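Local coordinates for CPI (Ascaris lumbricoides, PDB 4IT7), which probably inhibits cysteine endopeptidases, as a roundworm member of the cystatin family of thiol protease inhibitors, at residues K44-A48 / V59-L63; I64-S68 / C79-S83; K87-A93 / I105-K111. All coordinates share one frame. Residue numbers count along the deposited sequence, not the author numbering.

Read from the N terminus, after the short edge strand 10-11 and helix 17-33, the remaining strands follow in sequence order across an antiparallel sheet. The three contacts described here follow in series; none nests inside or crosses another. Contact 1 closes the hairpin of strands 38-51 and 56-70. Contact 2 begins where contact 1 stops, at Ile64 on the same strand, and closes the first part of the connection toward strand 88-97. Contact 3 closes the last hairpin, strands 88-97 and 102-112. Probable hydrogen bonds tie it to contact 1, from Leu60 N to Val92 O (2.7 Å) and Leu62 N to Cys90 O (2.8 Å), and to contact 2, from Ile64 N to Gln88 O (2.7 Å).

Contact 1: residues K44-A48 / V59-L63; sequences KVISA and VLELL
Two extended strands, Lys44-Ala48 and Val59-Leu63, run antiparallel with axes 4.6 Å apart at closest approach and 155° between their directions. Lys44 and Leu63 form a hydrogen-bonded pair (Lys44 N to Leu63 O 3.3 Å, Leu63 N to Lys44 O 2.8 Å), and Val45 lies opposite Leu62 as a non-hydrogen-bonded pair. The register then slips by one. Ile46, with phi/psi of -67/-52, and Ser47 both face Glu61: Ile46 N reaches Glu61 O at 2.8 Å and Ser47 N the same oxygen at 3.4 Å, both weak bonds, while Glu61 N gives Ser47 O a good one of 3.1 Å. Ala48 and Leu60 follow as a non-hydrogen-bonded pair (CA to CA 4.5 Å). On one face, branched Val45 and Leu62 touch methyl to methyl (CG1 to CD2 3.9 Å), while small Ala48 offers a hollow for Leu60, an m rotamer, whose CD2 lies 3.6 Å from Ala48 CB. Helix 17-33 packs over this face through Ile19 and Ala23. The other face carries Lys44, Ser47, Glu61 and Leu63. Ile46, the extra residue, points its CA-to-CB bond toward strand 59-63, bringing CD1 3.8 Å from Leu63 CB. Ser47 OG, a p rotamer, donates to Glu61 OE1 at 2.6 Å, and a water bridges Ser47 OG (2.9 Å) and Val59 O (2.8 Å). This is a classic beta bulge in an antiparallel hairpin of the cystatin fold, whose sheet wraps around one long helix.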
ATOM      1  N   LYS A  44      -1.048  -8.734   3.852  1.00 47.58           N
ATOM      2  CA  LYS A  44       0.329  -8.975   3.466  1.00 49.20           C
ATOM      3  C   LYS A  44       0.746  -8.233   2.195  1.00 45.56           C
ATOM      4  O   LYS A  44      -0.069  -7.947   1.279  1.00 39.41           O
ATOM      5  CB  LYS A  44       0.582 -10.483   3.284  1.00 52.13           C
ATOM      6  CG  LYS A  44      -0.157 -11.120   2.104  1.00 57.16           C
ATOM      7  CD  LYS A  44       0.423 -12.487   1.764  1.00 64.73           C
ATOM      8  CE  LYS A  44       0.820 -13.239   3.035  1.00 63.71           C
ATOM      9  NZ  LYS A  44       0.927 -14.699   2.786  1.00 65.50           N
ATOM     10  N   VAL A  45       2.046  -7.993   2.121  1.00 41.48           N
ATOM     11  CA  VAL A  45       2.598  -7.545   0.887  1.00 45.82           C
ATOM     12  C   VAL A  45       2.739  -8.788  -0.001  1.00 40.80           C
ATOM     13  O   VAL A  45       3.609  -9.579   0.221  1.00 37.42           O
ATOM     14  CB  VAL A  45       3.935  -6.780   1.083  1.00 42.14           C
ATOM     15  CG1 VAL A  45       4.317  -6.110  -0.211  1.00 37.85           C
ATOM     16  CG2 VAL A  45       3.842  -5.736   2.204  1.00 38.48           C
ATOM     17  N   ILE A  46       1.890  -8.921  -1.011  1.00 40.59           N
ATOM     18  CA  ILE A  46       1.936 -10.079  -1.944  1.00 39.35           C
ATOM     19  C   ILE A  46       3.235 -10.047  -2.790  1.00 45.01           C
ATOM     20  O   ILE A  46       3.969 -11.034  -2.846  1.00 43.93           O
ATOM     21  CB  ILE A  46       0.728 -10.059  -2.879  1.00 34.46           C
ATOM     22  CG1 ILE A  46      -0.553 -10.209  -2.092  1.00 41.04           C
ATOM     23  CG2 ILE A  46       0.790 -11.103  -3.985  1.00 39.83           C
ATOM     24  CD1 ILE A  46      -1.749  -9.717  -2.910  1.00 39.02           C
ATOM     25  N   SER A  47       3.531  -8.915  -3.439  1.00 44.40           N
ATOM     26  CA  SER A  47       4.782  -8.788  -4.186  1.00 41.99           C
ATOM     27  C   SER A  47       5.367  -7.366  -4.207  1.00 42.38           C
ATOM     28  O   SER A  47       4.690  -6.400  -3.825  1.00 36.80           O
ATOM     29  CB  SER A  47       4.564  -9.284  -5.597  1.00 44.85           C
ATOM     30  OG  SER A  47       3.687  -8.422  -6.279  1.00 44.14           O
ATOM     31  N   ALA A  48       6.615  -7.257  -4.681  1.00 35.72           N
ATOM     32  CA  ALA A  48       7.334  -5.991  -4.727  1.00 35.35           C
ATOM     33  C   ALA A  48       8.358  -6.083  -5.816  1.00 39.95           C
ATOM     34  O   ALA A  48       9.067  -7.071  -5.912  1.00 38.83           O
ATOM     35  CB  ALA A  48       8.012  -5.735  -3.401  1.00 37.09           C
ATOM     36  N   VAL A  59       6.682  -1.182  -7.596  1.00 39.58           N
ATOM     37  CA  VAL A  59       5.284  -1.595  -7.747  1.00 38.74           C
ATOM     38  C   VAL A  59       5.035  -2.678  -6.713  1.00 42.65           C
ATOM     39  O   VAL A  59       5.791  -3.671  -6.621  1.00 41.98           O
ATOM     40  CB  VAL A  59       4.892  -2.059  -9.170  1.00 40.18           C
ATOM     41  CG1 VAL A  59       3.448  -2.608  -9.167  1.00 42.97           C
ATOM     42  CG2 VAL A  59       5.007  -0.925 -10.176  1.00 41.66           C
ATOM     43  N   LEU A  60       4.016  -2.433  -5.899  1.00 39.40           N
ATOM     44  CA  LEU A  60       3.641  -3.330  -4.829  1.00 40.58           C
ATOM     45  C   LEU A  60       2.248  -3.848  -5.078  1.00 39.18           C
ATOM     46  O   LEU A  60       1.404  -3.134  -5.630  1.00 39.41           O
ATOM     47  CB  LEU A  60       3.676  -2.631  -3.440  1.00 36.05           C
ATOM     48  CG  LEU A  60       4.881  -1.796  -3.014  1.00 35.72           C
ATOM     49  CD1 LEU A  60       4.575  -1.065  -1.723  1.00 31.56           C
ATOM     50  CD2 LEU A  60       6.118  -2.674  -2.854  1.00 35.20           C
ATOM     51  N   GLU A  61       2.033  -5.104  -4.678  1.00 38.40           N
ATOM     52  CA  GLU A  61       0.700  -5.645  -4.591  1.00 37.49           C
ATOM     53  C   GLU A  61       0.477  -5.902  -3.139  1.00 37.01           C
ATOM     54  O   GLU A  61       1.227  -6.638  -2.521  1.00 35.03           O
ATOM     55  CB  GLU A  61       0.589  -6.964  -5.305  1.00 41.39           C
ATOM     56  CG  GLU A  61       0.353  -6.898  -6.798  1.00 48.09           C
ATOM     57  CD  GLU A  61       0.330  -8.318  -7.369  1.00 56.04           C
ATOM     58  OE1 GLU A  61       1.344  -9.033  -7.240  1.00 54.82           O
ATOM     59  OE2 GLU A  61      -0.706  -8.746  -7.905  1.00 56.37           O
ATOM     60  N   LEU A  62      -0.585  -5.294  -2.613  1.00 35.67           N
ATOM     61  CA  LEU A  62      -0.937  -5.389  -1.222  1.00 34.81           C
ATOM     62  C   LEU A  62      -2.244  -6.132  -1.115  1.00 36.40           C
ATOM     63  O   LEU A  62      -3.204  -5.846  -1.851  1.00 37.23           O
ATOM     64  CB  LEU A  62      -1.092  -3.968  -0.616  1.00 31.46           C
ATOM     65  CG  LEU A  62       0.154  -3.051  -0.748  1.00 34.87           C
ATOM     66  CD1 LEU A  62      -0.123  -1.644  -0.223  1.00 29.00           C
ATOM     67  CD2 LEU A  62       1.341  -3.621  -0.006  1.00 31.53           C
ATOM     68  N   LEU A  63      -2.289  -7.076  -0.187  1.00 34.75           N
ATOM     69  CA  LEU A  63      -3.539  -7.725   0.158  1.00 35.26           C
ATOM     70  C   LEU A  63      -4.069  -6.994   1.385  1.00 31.55           C
ATOM     71  O   LEU A  63      -3.392  -6.975   2.443  1.00 34.68           O
ATOM     72  CB  LEU A  63      -3.288  -9.212   0.505  1.00 33.13           C
ATOM     73  CG  LEU A  63      -4.506  -9.970   1.024  1.00 36.26           C
ATOM     74  CD1 LEU A  63      -5.615  -9.947  -0.021  1.00 34.50           C
ATOM     75  CD2 LEU A  63      -4.098 -11.406   1.437  1.00 32.77           C
TER
HETATM   76  O   HOH W   1       4.679  -6.062  -7.558  1.00 48.14           O

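Contact 2: residues I64-S68 / C79-S83; sequences IAPTS and CEAVS
Thr67 lays its CG2 methyl against the backbone of the returning loop, 3.3 Å from Cys79 O and 3.8 Å from Cys79 CB, while its CA makes a CA-H...O contact of 3.6 Å with Glu80 O. The p rotamer of Thr67 directs OG1 elsewhere, to hydrogen bonds with Gln39 O and Cys69 N. Residues 64-67 are extended; Cys79-Ser83 has no regular secondary structure, and the touching parts, 65-68 and 79-82, run 107° apart, so the loop passes across the strand instead of pairing along it. The CA atoms of Thr67 and Ala81 come nearest, at 4.6 Å. In a cystatin fold, where successive sheet strands are joined in order, this is the far part of strand 56-70, where the chain turns a corner at Ser68, meeting the connection toward strand 88-97, and the Cys69-Cys79 disulfide ties the two together covalently just beyond Ser68. One main-chain hydrogen bond joins the segments, Val82 N to Pro66 O at 3.2 Å, with Ala81 CA adding a CA-H...O contact of 3.5 Å to that same oxygen. Small apolar groups meet beside it: Ala65 CB lies 3.8 Å from Ala81 CB. Val82, in the m rotamer, sets CG2 4.3 Å from Pro66 CG.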
ATOM      1  N   ILE A  64      -5.267  -6.403   1.276  1.00 30.03           N
ATOM      2  CA  ILE A  64      -5.775  -5.576   2.366  1.00 35.74           C
ATOM      3  C   ILE A  64      -7.144  -6.073   2.832  1.00 40.68           C
ATOM      4  O   ILE A  64      -7.904  -6.643   2.027  1.00 34.24           O
ATOM      5  CB  ILE A  64      -5.807  -4.044   2.005  1.00 35.75           C
ATOM      6  CG1 ILE A  64      -6.953  -3.726   1.037  1.00 34.07           C
ATOM      7  CG2 ILE A  64      -4.445  -3.580   1.410  1.00 33.44           C
ATOM      8  CD1 ILE A  64      -7.334  -2.259   1.006  1.00 35.71           C
ATOM      9  N   ALA A  65      -7.455  -5.822   4.113  1.00 37.08           N
ATOM     10  CA  ALA A  65      -8.756  -6.199   4.685  1.00 41.34           C
ATOM     11  C   ALA A  65      -9.404  -5.054   5.433  1.00 41.56           C
ATOM     12  O   ALA A  65      -8.695  -4.261   6.018  1.00 38.09           O
ATOM     13  CB  ALA A  65      -8.620  -7.416   5.619  1.00 37.81           C
ATOM     14  N   PRO A  66     -10.771  -5.024   5.502  1.00 48.12           N
ATOM     15  CA  PRO A  66     -11.428  -3.992   6.324  1.00 46.79           C
ATOM     16  C   PRO A  66     -11.158  -4.228   7.777  1.00 41.62           C
ATOM     17  O   PRO A  66     -10.851  -5.349   8.156  1.00 46.71           O
ATOM     18  CB  PRO A  66     -12.908  -4.144   5.987  1.00 47.33           C
ATOM     19  CG  PRO A  66     -13.049  -5.554   5.509  1.00 52.06           C
ATOM     20  CD  PRO A  66     -11.756  -5.894   4.822  1.00 50.73           C
ATOM     21  N   THR A  67     -11.209  -3.169   8.570  1.00 42.71           N
ATOM     22  CA  THR A  67     -11.090  -3.264  10.039  1.00 40.85           C
ATOM     23  C   THR A  67     -12.386  -2.703  10.570  1.00 41.17           C
ATOM     24  O   THR A  67     -13.261  -2.320   9.776  1.00 40.79           O
ATOM     25  CB  THR A  67      -9.921  -2.416  10.625  1.00 43.14           C
ATOM     26  OG1 THR A  67     -10.200  -1.012  10.469  1.00 37.15           O
ATOM     27  CG2 THR A  67      -8.544  -2.789   9.954  1.00 40.07           C
ATOM     28  N   SER A  68     -12.517  -2.602  11.893  1.00 42.40           N
ATOM     29  CA  SER A  68     -13.686  -1.907  12.434  1.00 45.33           C
ATOM     30  C   SER A  68     -13.382  -0.467  12.885  1.00 47.15           C
ATOM     31  O   SER A  68     -14.199   0.201  13.514  1.00 44.52           O
ATOM     32  CB  SER A  68     -14.296  -2.718  13.555  1.00 47.08           C
ATOM     33  OG  SER A  68     -13.465  -2.601  14.681  1.00 62.54           O
ATOM     34  N   CYS A  79      -5.439  -1.375  14.274  1.00 50.44           N
ATOM     35  CA  CYS A  79      -6.704  -1.686  13.714  1.00 49.12           C
ATOM     36  C   CYS A  79      -6.664  -3.047  13.070  1.00 52.68           C
ATOM     37  O   CYS A  79      -6.000  -3.250  12.076  1.00 49.17           O
ATOM     38  CB  CYS A  79      -7.083  -0.602  12.746  1.00 48.77           C
ATOM     39  SG  CYS A  79      -7.311   0.950  13.602  1.00 56.74           S
ATOM     40  N   GLU A  80      -7.371  -3.994  13.669  1.00 51.58           N
ATOM     41  CA  GLU A  80      -7.276  -5.381  13.218  1.00 51.67           C
ATOM     42  C   GLU A  80      -8.282  -5.835  12.168  1.00 49.58           C
ATOM     43  O   GLU A  80      -9.444  -5.539  12.244  1.00 47.26           O
ATOM     44  CB  GLU A  80      -7.263  -6.350  14.392  1.00 58.93           C
ATOM     45  CG  GLU A  80      -6.293  -5.975  15.484  1.00 69.15           C
ATOM     46  CD  GLU A  80      -4.873  -6.335  15.155  1.00 70.83           C
ATOM     47  OE1 GLU A  80      -4.669  -7.245  14.361  1.00 70.47           O
ATOM     48  OE2 GLU A  80      -3.960  -5.742  15.728  1.00 70.37           O
ATOM     49  N   ALA A  81      -7.780  -6.563  11.184  1.00 49.32           N
ATOM     50  CA  ALA A  81      -8.575  -7.152  10.104  1.00 48.41           C
ATOM     51  C   ALA A  81      -9.708  -7.945  10.723  1.00 48.84           C
ATOM     52  O   ALA A  81      -9.569  -8.523  11.803  1.00 48.39           O
ATOM     53  CB  ALA A  81      -7.723  -8.048   9.214  1.00 48.77           C
ATOM     54  N   VAL A  82     -10.824  -7.964  10.029  1.00 50.92           N
ATOM     55  CA  VAL A  82     -12.015  -8.611  10.527  1.00 52.62           C
ATOM     56  C   VAL A  82     -12.483  -9.729   9.596  1.00 62.23           C
ATOM     57  O   VAL A  82     -12.346  -9.634   8.396  1.00 61.73           O
ATOM     58  CB  VAL A  82     -13.096  -7.575  10.857  1.00 50.80           C
ATOM     59  CG1 VAL A  82     -12.639  -6.702  12.000  1.00 44.09           C
ATOM     60  CG2 VAL A  82     -13.457  -6.729   9.664  1.00 44.73           C
ATOM     61  N   SER A  83     -13.000 -10.797  10.182  1.00 66.65           N
ATOM     62  CA  SER A  83     -13.460 -12.000   9.473  1.00 65.86           C
ATOM     63  C   SER A  83     -14.052 -11.751   8.106  1.00 68.29           C
ATOM     64  O   SER A  83     -13.574 -12.264   7.140  1.00 69.65           O
ATOM     65  CB  SER A  83     -14.466 -12.749  10.323  1.00 69.56           C
ATOM     66  OG  SER A  83     -14.612 -12.153  11.586  1.00 67.81           O
TER

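Contact 3: residues K87-A93 / I105-K111; sequences KQICTVA and ITIKECK
Val92, a t rotamer, forms the apolar centre: its CG1 lies 3.7 Å from Ile105 CG2 and 3.8 Å from Ile107 CD1, on the face of the hairpin packed against helix 17-33. Farther along the same face, Cys90 and Cys110, both m, join SG to SG at 2.0 Å with chi3 of 108°. They are a non-hydrogen-bonded pair, their CA atoms drawn to 3.9 Å. The strands carrying these side chains run antiparallel, 175° apart in direction, axes 4.6 Å apart at closest approach. Ile89 pairs with Lys111 (Ile89 N to Lys111 O and Lys111 N to Ile89 O, both 2.9 Å). A classic beta bulge follows: Thr91 O accepts Lys108 N at 2.7 Å and, weakly, Glu109 N at 3.4 Å, while Thr91 N reaches Glu109 O at 2.9 Å. Lys108, at phi/psi -86/-38, is the extra residue. Beyond it come the non-hydrogen-bonded pair Val92-Ile107 (CA to CA 4.5 Å) and Ala93 with Thr106 (Ala93 N to Thr106 O 2.9 Å, Thr106 N to Ala93 O 2.7 Å). On the other face, which carries Ile89, Thr91 and Ala93 as well, Lys111 NZ makes a salt bridge with Glu109 OE2 (2.9 Å) along its own strand. Backbone pairing thus sets the register of this terminal cystatin hairpin, and the disulfide ties strand 88-97 covalently to edge strand 102-112.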
ATOM      1  N   LYS A  87     -11.584  -8.942   1.480  1.00 56.14           N
ATOM      2  CA  LYS A  87     -10.237  -8.533   1.177  1.00 55.58           C
ATOM      3  C   LYS A  87     -10.112  -7.936  -0.249  1.00 53.74           C
ATOM      4  O   LYS A  87     -10.882  -8.270  -1.161  1.00 49.79           O
ATOM      5  CB  LYS A  87      -9.306  -9.734   1.381  1.00 56.39           C
ATOM      6  CG  LYS A  87      -9.179 -10.172   2.836  1.00 59.72           C
ATOM      7  CD  LYS A  87      -8.969 -11.685   2.932  1.00 63.38           C
ATOM      8  CE  LYS A  87      -9.613 -12.293   4.179  1.00 58.37           C
ATOM      9  NZ  LYS A  87     -11.085 -12.009   4.223  1.00 56.39           N
ATOM     10  N   GLN A  88      -9.168  -7.017  -0.419  1.00 49.40           N
ATOM     11  CA  GLN A  88      -8.854  -6.530  -1.758  1.00 46.90           C
ATOM     12  C   GLN A  88      -7.384  -6.675  -2.024  1.00 43.44           C
ATOM     13  O   GLN A  88      -6.588  -6.818  -1.081  1.00 39.23           O
ATOM     14  CB  GLN A  88      -9.242  -5.089  -1.880  1.00 48.33           C
ATOM     15  CG  GLN A  88     -10.733  -4.892  -1.963  1.00 49.19           C
ATOM     16  CD  GLN A  88     -11.058  -3.435  -2.013  1.00 48.85           C
ATOM     17  OE1 GLN A  88     -11.147  -2.796  -0.987  1.00 49.21           O
ATOM     18  NE2 GLN A  88     -11.211  -2.892  -3.214  1.00 46.72           N
ATOM     19  N   ILE A  89      -7.045  -6.683  -3.314  1.00 48.17           N
ATOM     20  CA  ILE A  89      -5.668  -6.581  -3.796  1.00 43.32           C
ATOM     21  C   ILE A  89      -5.520  -5.269  -4.557  1.00 42.14           C
ATOM     22  O   ILE A  89      -6.262  -4.969  -5.524  1.00 43.62           O
ATOM     23  CB  ILE A  89      -5.249  -7.727  -4.710  1.00 45.14           C
ATOM     24  CG1 ILE A  89      -5.371  -9.045  -3.950  1.00 46.07           C
ATOM     25  CG2 ILE A  89      -3.789  -7.529  -5.150  1.00 46.85           C
ATOM     26  CD1 ILE A  89      -5.350 -10.255  -4.857  1.00 47.70           C
ATOM     27  N   CYS A  90      -4.582  -4.476  -4.073  1.00 40.93           N
ATOM     28  CA  CYS A  90      -4.341  -3.165  -4.627  1.00 41.44           C
ATOM     29  C   CYS A  90      -2.930  -3.209  -5.171  1.00 43.33           C
ATOM     30  O   CYS A  90      -2.023  -3.693  -4.474  1.00 36.68           O
ATOM     31  CB  CYS A  90      -4.496  -2.127  -3.539  1.00 38.60           C
ATOM     32  SG  CYS A  90      -6.129  -2.091  -2.722  1.00 40.29           S
ATOM     33  N   THR A  91      -2.804  -2.809  -6.446  1.00 39.02           N
ATOM     34  CA  THR A  91      -1.556  -2.495  -7.101  1.00 43.66           C
ATOM     35  C   THR A  91      -1.248  -0.989  -6.883  1.00 46.02           C
ATOM     36  O   THR A  91      -2.077  -0.094  -7.136  1.00 42.64           O
ATOM     37  CB  THR A  91      -1.658  -2.859  -8.584  1.00 42.74           C
ATOM     38  OG1 THR A  91      -2.005  -4.238  -8.674  1.00 47.13           O
ATOM     39  CG2 THR A  91      -0.333  -2.630  -9.320  1.00 41.50           C
ATOM     40  N   VAL A  92      -0.067  -0.746  -6.338  1.00 41.91           N
ATOM     41  CA  VAL A  92       0.400   0.571  -5.949  1.00 42.13           C
ATOM     42  C   VAL A  92       1.786   0.764  -6.571  1.00 45.84           C
ATOM     43  O   VAL A  92       2.620  -0.164  -6.521  1.00 45.77           O
ATOM     44  CB  VAL A  92       0.562   0.707  -4.420  1.00 44.89           C
ATOM     45  CG1 VAL A  92       0.786   2.169  -4.041  1.00 50.69           C
ATOM     46  CG2 VAL A  92      -0.654   0.174  -3.681  1.00 48.67           C
ATOM     47  N   ALA A  93       2.003   1.941  -7.176  1.00 39.24           N
ATOM     48  CA  ALA A  93       3.282   2.344  -7.738  1.00 35.40           C
ATOM     49  C   ALA A  93       3.813   3.535  -6.945  1.00 39.11           C
ATOM     50  O   ALA A  93       3.110   4.535  -6.679  1.00 38.24           O
ATOM     51  CB  ALA A  93       3.156   2.659  -9.222  1.00 35.93           C
ATOM     52  N   ILE A 105       3.225   8.537  -4.628  1.00 37.14           N
ATOM     53  CA  ILE A 105       2.533   7.231  -4.474  1.00 40.80           C
ATOM     54  C   ILE A 105       1.215   7.212  -5.274  1.00 39.36           C
ATOM     55  O   ILE A 105       0.321   7.992  -4.990  1.00 40.35           O
ATOM     56  CB  ILE A 105       2.292   6.915  -2.985  1.00 33.53           C
ATOM     57  CG1 ILE A 105       3.618   6.706  -2.298  1.00 33.01           C
ATOM     58  CG2 ILE A 105       1.456   5.646  -2.818  1.00 36.36           C
ATOM     59  CD1 ILE A 105       3.534   6.764  -0.793  1.00 32.10           C
ATOM     60  N   THR A 106       1.126   6.333  -6.266  1.00 43.21           N
ATOM     61  CA  THR A 106      -0.050   6.169  -7.118  1.00 40.06           C
ATOM     62  C   THR A 106      -0.757   4.856  -6.792  1.00 42.84           C
ATOM     63  O   THR A 106      -0.161   3.787  -6.931  1.00 41.61           O
ATOM     64  CB  THR A 106       0.380   6.111  -8.582  1.00 42.20           C
ATOM     65  OG1 THR A 106       1.010   7.352  -8.924  1.00 47.61           O
ATOM     66  CG2 THR A 106      -0.781   5.868  -9.488  1.00 42.10           C
ATOM     67  N   ILE A 107      -2.012   4.914  -6.348  1.00 41.73           N
ATOM     68  CA  ILE A 107      -2.820   3.678  -6.244  1.00 44.45           C
ATOM     69  C   ILE A 107      -3.356   3.391  -7.604  1.00 45.72           C
ATOM     70  O   ILE A 107      -4.163   4.157  -8.092  1.00 51.45           O
ATOM     71  CB  ILE A 107      -4.031   3.778  -5.310  1.00 42.02           C
ATOM     72  CG1 ILE A 107      -3.691   4.498  -3.995  1.00 44.69           C
ATOM     73  CG2 ILE A 107      -4.649   2.376  -5.113  1.00 48.13           C
ATOM     74  CD1 ILE A 107      -2.550   3.883  -3.209  1.00 48.51           C
ATOM     75  N   LYS A 108      -2.944   2.275  -8.187  1.00 47.57           N
ATOM     76  CA  LYS A 108      -3.162   1.981  -9.584  1.00 49.90           C
ATOM     77  C   LYS A 108      -4.526   1.328  -9.837  1.00 54.54           C
ATOM     78  O   LYS A 108      -5.212   1.602 -10.841  1.00 58.49           O
ATOM     79  CB  LYS A 108      -2.018   1.079 -10.051  1.00 54.36           C
ATOM     80  CG  LYS A 108      -1.428   1.431 -11.410  1.00 56.80           C
ATOM     81  CD  LYS A 108      -0.561   2.673 -11.347  1.00 57.55           C
ATOM     82  CE  LYS A 108      -0.328   3.233 -12.748  1.00 68.21           C
ATOM     83  NZ  LYS A 108      -1.517   3.929 -13.355  1.00 60.27           N
ATOM     84  N   GLU A 109      -4.918   0.457  -8.917  1.00 52.41           N
ATOM     85  CA  GLU A 109      -6.202  -0.237  -8.962  1.00 52.58           C
ATOM     86  C   GLU A 109      -6.269  -1.024  -7.679  1.00 47.60           C
ATOM     87  O   GLU A 109      -5.240  -1.515  -7.237  1.00 42.71           O
ATOM     88  CB  GLU A 109      -6.261  -1.218 -10.133  1.00 51.54           C
ATOM     89  CG  GLU A 109      -5.816  -2.618  -9.744  1.00 56.53           C
ATOM     90  CD  GLU A 109      -5.863  -3.604 -10.881  1.00 60.90           C
ATOM     91  OE1 GLU A 109      -5.993  -3.181 -12.052  1.00 65.98           O
ATOM     92  OE2 GLU A 109      -5.788  -4.816 -10.589  1.00 65.82           O
ATOM     93  N   CYS A 110      -7.456  -1.094  -7.076  1.00 43.28           N
ATOM     94  CA  CYS A 110      -7.847  -2.151  -6.103  1.00 51.73           C
ATOM     95  C   CYS A 110      -9.000  -3.033  -6.650  1.00 50.65           C
ATOM     96  O   CYS A 110      -9.878  -2.557  -7.369  1.00 65.82           O
ATOM     97  CB  CYS A 110      -8.296  -1.571  -4.759  1.00 45.85           C
ATOM     98  SG  CYS A 110      -7.092  -0.627  -3.775  1.00 45.70           S
ATOM     99  N   LYS A 111      -9.011  -4.306  -6.314  1.00 53.19           N
ATOM    100  CA  LYS A 111     -10.090  -5.155  -6.784  1.00 56.60           C
ATOM    101  C   LYS A 111     -10.320  -6.222  -5.732  1.00 65.40           C
ATOM    102  O   LYS A 111      -9.412  -6.503  -4.932  1.00 64.34           O
ATOM    103  CB  LYS A 111      -9.724  -5.792  -8.119  1.00 51.20           C
ATOM    104  CG  LYS A 111      -8.855  -7.013  -7.946  1.00 56.25           C
ATOM    105  CD  LYS A 111      -8.222  -7.445  -9.251  1.00 62.91           C
ATOM    106  CE  LYS A 111      -6.836  -7.993  -8.962  1.00 59.63           C
ATOM    107  NZ  LYS A 111      -5.971  -7.625 -10.108  1.00 65.92           N
TER
HETATM  108  O   HOH W   2       3.702   7.082  -8.349  1.00 36.03           O